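Local coordinates for protein putative hyaluronoglucosaminidase (PDB 6PWI) that probably hydrolyses terminal N-acetylhexosamine residues from glycans as a family 84 glycoside hydrolase, seen here as the N-terminal part of a longer, probably cell-wall-anchored protein, at residues A[562-566]-A[581-586]; A[499-503]-A[616-620]. All blocks are in the same frame, centred on the assembly; numbering follows the deposited sequence.

Contact 1 of 2, residues A[562-566]-A[581-586]; sequences AYINS and YYVLGE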
# COMPACT_ATOMS: atom_id res chain seq x y z
N ALA A 562 -11.52 27.29 21.43
CA ALA A 562 -11.34 28.32 22.44
C ALA A 562 -11.14 29.68 21.76
O ALA A 562 -11.76 30.66 22.17
CB ALA A 562 -10.21 27.98 23.37
N TYR A 563 -10.30 29.71 20.72
CA TYR A 563 -9.99 30.96 20.04
C TYR A 563 -11.23 31.51 19.34
O TYR A 563 -11.57 32.68 19.53
CB TYR A 563 -8.79 30.83 19.11
CG TYR A 563 -7.46 30.98 19.79
CD1 TYR A 563 -7.14 32.11 20.53
CD2 TYR A 563 -6.49 29.99 19.69
CE1 TYR A 563 -5.91 32.25 21.15
CE2 TYR A 563 -5.26 30.11 20.30
CZ TYR A 563 -4.96 31.25 21.04
OH TYR A 563 -3.75 31.36 21.64
N ILE A 564 -11.91 30.67 18.56
CA ILE A 564 -13.18 31.05 17.96
C ILE A 564 -14.13 31.56 19.04
O ILE A 564 -14.83 32.54 18.83
CB ILE A 564 -13.80 29.90 17.14
CG1 ILE A 564 -12.91 29.51 15.96
CG2 ILE A 564 -15.20 30.28 16.69
CD1 ILE A 564 -13.18 28.13 15.41
N ASN A 565 -14.14 30.90 20.20
CA ASN A 565 -15.05 31.32 21.26
C ASN A 565 -14.66 32.72 21.73
O ASN A 565 -15.53 33.53 22.01
CB ASN A 565 -15.17 30.30 22.39
CG ASN A 565 -16.14 29.18 22.07
OD1 ASN A 565 -17.03 29.32 21.24
ND2 ASN A 565 -15.97 28.04 22.73
N SER A 566 -13.35 32.99 21.78
CA SER A 566 -12.82 34.27 22.22
C SER A 566 -13.25 35.38 21.26
O SER A 566 -13.69 36.44 21.69
CB SER A 566 -11.33 34.19 22.34
OG SER A 566 -10.77 35.45 22.65
N TYR A 581 -11.12 32.68 27.24
CA TYR A 581 -11.09 31.81 26.08
C TYR A 581 -9.73 31.90 25.40
O TYR A 581 -9.16 30.88 24.99
CB TYR A 581 -12.20 32.17 25.09
CG TYR A 581 -13.55 31.56 25.40
CD1 TYR A 581 -13.68 30.20 25.63
CD2 TYR A 581 -14.69 32.35 25.44
CE1 TYR A 581 -14.91 29.64 25.92
CE2 TYR A 581 -15.93 31.80 25.72
CZ TYR A 581 -16.04 30.44 25.96
OH TYR A 581 -17.26 29.88 26.24
N TYR A 582 -9.21 33.13 25.27
CA TYR A 582 -7.92 33.36 24.65
C TYR A 582 -6.85 32.57 25.41
O TYR A 582 -6.03 31.89 24.80
CB TYR A 582 -7.59 34.86 24.63
CG TYR A 582 -6.38 35.23 23.81
CD1 TYR A 582 -6.52 35.62 22.48
CD2 TYR A 582 -5.11 35.20 24.35
CE1 TYR A 582 -5.41 35.97 21.72
CE2 TYR A 582 -3.99 35.54 23.60
CZ TYR A 582 -4.15 35.92 22.28
OH TYR A 582 -3.06 36.26 21.53
N VAL A 583 -6.90 32.64 26.74
CA VAL A 583 -5.96 31.95 27.60
C VAL A 583 -6.11 30.44 27.42
O VAL A 583 -5.11 29.74 27.28
CB VAL A 583 -6.10 32.41 29.06
CG1 VAL A 583 -5.38 31.49 30.03
CG2 VAL A 583 -5.61 33.84 29.23
N LEU A 584 -7.36 29.94 27.40
CA LEU A 584 -7.60 28.53 27.16
C LEU A 584 -6.99 28.13 25.81
O LEU A 584 -6.35 27.08 25.70
CB LEU A 584 -9.11 28.22 27.24
CG LEU A 584 -9.51 26.76 27.05
CD1 LEU A 584 -8.72 25.82 27.95
CD2 LEU A 584 -11.01 26.56 27.25
N GLY A 585 -7.15 29.00 24.81
CA GLY A 585 -6.60 28.78 23.48
C GLY A 585 -5.09 28.60 23.49
O GLY A 585 -4.57 27.72 22.80
N GLU A 586 -4.39 29.43 24.27
CA GLU A 586 -2.94 29.38 24.37
C GLU A 586 -2.48 28.09 25.03
O GLU A 586 -1.46 27.53 24.65
CB GLU A 586 -2.43 30.54 25.22
CG GLU A 586 -2.35 31.88 24.52
CD GLU A 586 -2.04 32.99 25.52
OE1 GLU A 586 -2.92 33.31 26.33
OE2 GLU A 586 -0.90 33.49 25.50
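Helices 562-566 and 581-586 run antiparallel, their axes 7.6 Å apart at closest approach with 160° between their directions, and their backbones come nearest at the pairs Ala562 with Gly585 and Ser566 with Tyr581. Small residues permit this closeness. The Ala562 methyl sits on the opposing backbone, CB lying 3.5 Å from Gly585 N, and Ser566 CB packs against Tyr581 CB. Ser566 OG reaches across to the edge of the Tyr582 ring and hydrogen-bonds to Ala578 O, on the opposing helix.

Gly585 also makes room for the ring of Tyr563. Having no side chain, it lets its CA lie over one face of that ring, 3.9 Å from the centroid and somewhat toward the rim, in a CH-pi contact. The same ring turns its edge to the face of Tyr582, a T-shaped pair with centroids 5.3 Å apart and planes at 82°. Tyr582 reaches this place because its CG is anti to the backbone N (chi1 -170°), and its hydroxyl is held at the far end by Ser621 O. The Tyr563 hydroxyl ends beside the aliphatic CG of Glu586.

Toward the other flank, Asn565 CB stands almost exactly over the centre of the Tyr581 ring, 3.4 Å from the centroid, while its amide leans across the rim, its plane oblique to that of the ring. Both residues are partly exposed, which suits side chains that join apolar surface to polar ends.

Across the interface, then, aromatic rings flank a core of small residues. This is close antiparallel packing of consecutive helices, 540-572 and 575-591, in an alpha-helical hairpin of the helical bundle at the C-terminal end of this chain.

Contact 2 of 2, residues A[499-503]-A[616-620]; sequences IEEFT and FIKDL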
# COMPACT_ATOMS: atom_id res chain seq x y z
N ILE A 499 -11.92 27.71 6.84
CA ILE A 499 -10.91 28.41 7.62
C ILE A 499 -10.65 29.79 7.03
O ILE A 499 -10.58 30.78 7.77
CB ILE A 499 -9.61 27.57 7.74
CG1 ILE A 499 -9.77 26.43 8.74
CG2 ILE A 499 -8.43 28.46 8.10
CD1 ILE A 499 -8.70 25.36 8.63
N GLU A 500 -10.50 29.85 5.70
CA GLU A 500 -10.12 31.08 5.03
C GLU A 500 -11.24 32.12 5.15
O GLU A 500 -10.96 33.29 5.37
CB GLU A 500 -9.68 30.81 3.59
CG GLU A 500 -8.26 30.30 3.52
CD GLU A 500 -7.77 29.74 2.20
OE1 GLU A 500 -8.56 29.70 1.22
OE2 GLU A 500 -6.58 29.32 2.15
N GLU A 501 -12.49 31.67 5.03
CA GLU A 501 -13.63 32.57 5.10
C GLU A 501 -13.77 33.15 6.51
O GLU A 501 -13.98 34.35 6.66
CB GLU A 501 -14.92 31.88 4.65
CG GLU A 501 -16.08 32.85 4.50
CD GLU A 501 -15.78 34.15 3.76
OE1 GLU A 501 -14.77 34.22 3.03
OE2 GLU A 501 -16.58 35.10 3.90
N PHE A 502 -13.63 32.31 7.54
CA PHE A 502 -13.71 32.82 8.90
C PHE A 502 -12.62 33.87 9.11
O PHE A 502 -12.86 34.90 9.73
CB PHE A 502 -13.68 31.70 9.94
CG PHE A 502 -13.92 32.18 11.35
CD1 PHE A 502 -15.20 32.23 11.88
CD2 PHE A 502 -12.86 32.62 12.13
CE1 PHE A 502 -15.43 32.71 13.16
CE2 PHE A 502 -13.09 33.10 13.42
CZ PHE A 502 -14.37 33.14 13.93
N THR A 503 -11.42 33.61 8.58
CA THR A 503 -10.30 34.50 8.79
C THR A 503 -10.56 35.85 8.13
O THR A 503 -10.33 36.88 8.75
CB THR A 503 -8.97 33.86 8.37
OG1 THR A 503 -8.86 32.65 9.14
CG2 THR A 503 -7.77 34.74 8.63
N PHE A 616 -4.04 28.61 11.23
CA PHE A 616 -5.29 29.24 11.62
C PHE A 616 -5.25 29.65 13.09
O PHE A 616 -5.64 30.76 13.44
CB PHE A 616 -6.46 28.31 11.31
CG PHE A 616 -7.83 28.87 11.63
CD1 PHE A 616 -8.17 30.17 11.30
CD2 PHE A 616 -8.79 28.08 12.25
CE1 PHE A 616 -9.43 30.67 11.58
CE2 PHE A 616 -10.06 28.57 12.52
CZ PHE A 616 -10.38 29.87 12.19
N ILE A 617 -4.77 28.73 13.95
CA ILE A 617 -4.64 28.99 15.37
C ILE A 617 -3.74 30.21 15.57
O ILE A 617 -4.01 31.05 16.43
CB ILE A 617 -4.08 27.74 16.09
CG1 ILE A 617 -5.10 26.62 16.17
CG2 ILE A 617 -3.53 28.09 17.47
CD1 ILE A 617 -4.57 25.36 16.82
N LYS A 618 -2.67 30.30 14.78
CA LYS A 618 -1.71 31.38 14.91
C LYS A 618 -2.35 32.69 14.47
O LYS A 618 -2.18 33.72 15.12
CB LYS A 618 -0.42 31.05 14.16
CG LYS A 618 0.51 30.09 14.89
CD LYS A 618 1.62 29.57 14.01
CE LYS A 618 2.63 28.72 14.74
NZ LYS A 618 3.69 28.23 13.83
N ASP A 619 -3.10 32.62 13.36
CA ASP A 619 -3.82 33.75 12.81
C ASP A 619 -4.82 34.28 13.83
O ASP A 619 -4.86 35.48 14.09
CB ASP A 619 -4.52 33.37 11.50
CG ASP A 619 -3.71 33.68 10.25
OD1 ASP A 619 -2.64 34.33 10.38
OD2 ASP A 619 -4.17 33.28 9.14
N LEU A 620 -5.64 33.39 14.40
CA LEU A 620 -6.65 33.79 15.36
C LEU A 620 -5.99 34.53 16.52
O LEU A 620 -6.51 35.55 16.98
CB LEU A 620 -7.42 32.57 15.87
CG LEU A 620 -8.53 32.06 14.95
CD1 LEU A 620 -9.01 30.69 15.39
CD2 LEU A 620 -9.68 33.04 14.90
O HOH W 1 -6.16 31.39 8.94
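Phe616 reaches into the side of helix 499-503 and buries the largest share of surface of any residue in the contact. Ile499 CG2 lies over one face of its ring, 4.0 Å from the centroid, as a CH-pi partner. At the ring's edge are Thr503 OG1 and Phe502 CD2, the latter 3.7 Å from Phe616 CZ. Phe616 CG is anti to the backbone N (chi1 -178°), which projects the ring across the interval between two nearly parallel helix segments whose axes are 11.1 Å apart. Leu620, one turn on, brings CD2 to the edge of Phe502 at CE2, while its other methyl, CD1, covers a face of Phe616.

Further out, Thr503 OG1 donates to Ile499 O at 2.9 Å. That carbonyl also receives Thr503 N, from the opposite face of its plane, so two bonds fix the threonine. A water donates to Thr503 OG1 and to Asp619 OD2, bridging the two helices. Tyr523 of helix 513-536 touches both Ile499 and Phe616, and Thr560 of helix 540-572 also touches Phe616.

The chemistry is thus divided: two phenylalanine rings and branched aliphatic groups fill the wide, buried interval, and direct polar pairing gives way to one water-mediated link at its partly exposed margin.

How the contacts relate
From the N terminus, the chain passes through the mixed beta domain and the eight-stranded parallel barrel before entering the helices that hold both contacts. Helix 496-507 opens the long loop that contact 2 closes with helix 613-623 near the chain's C terminus. Inside this loop lie helices 513-536, 540-572 and 575-591; contact 1, nested within contact 2, closes the short loop made of the facing ends of the last two and the turn between them. The centres are 13 Å apart and their side chains meet: Leu620 CD1 packs on Tyr563 CB, and Ile564 CG2 approaches Phe502 CZ. Together they join the first and last helices of the bundle to the 540-572/575-591 hairpin, away from the predicted catalytic Asp299.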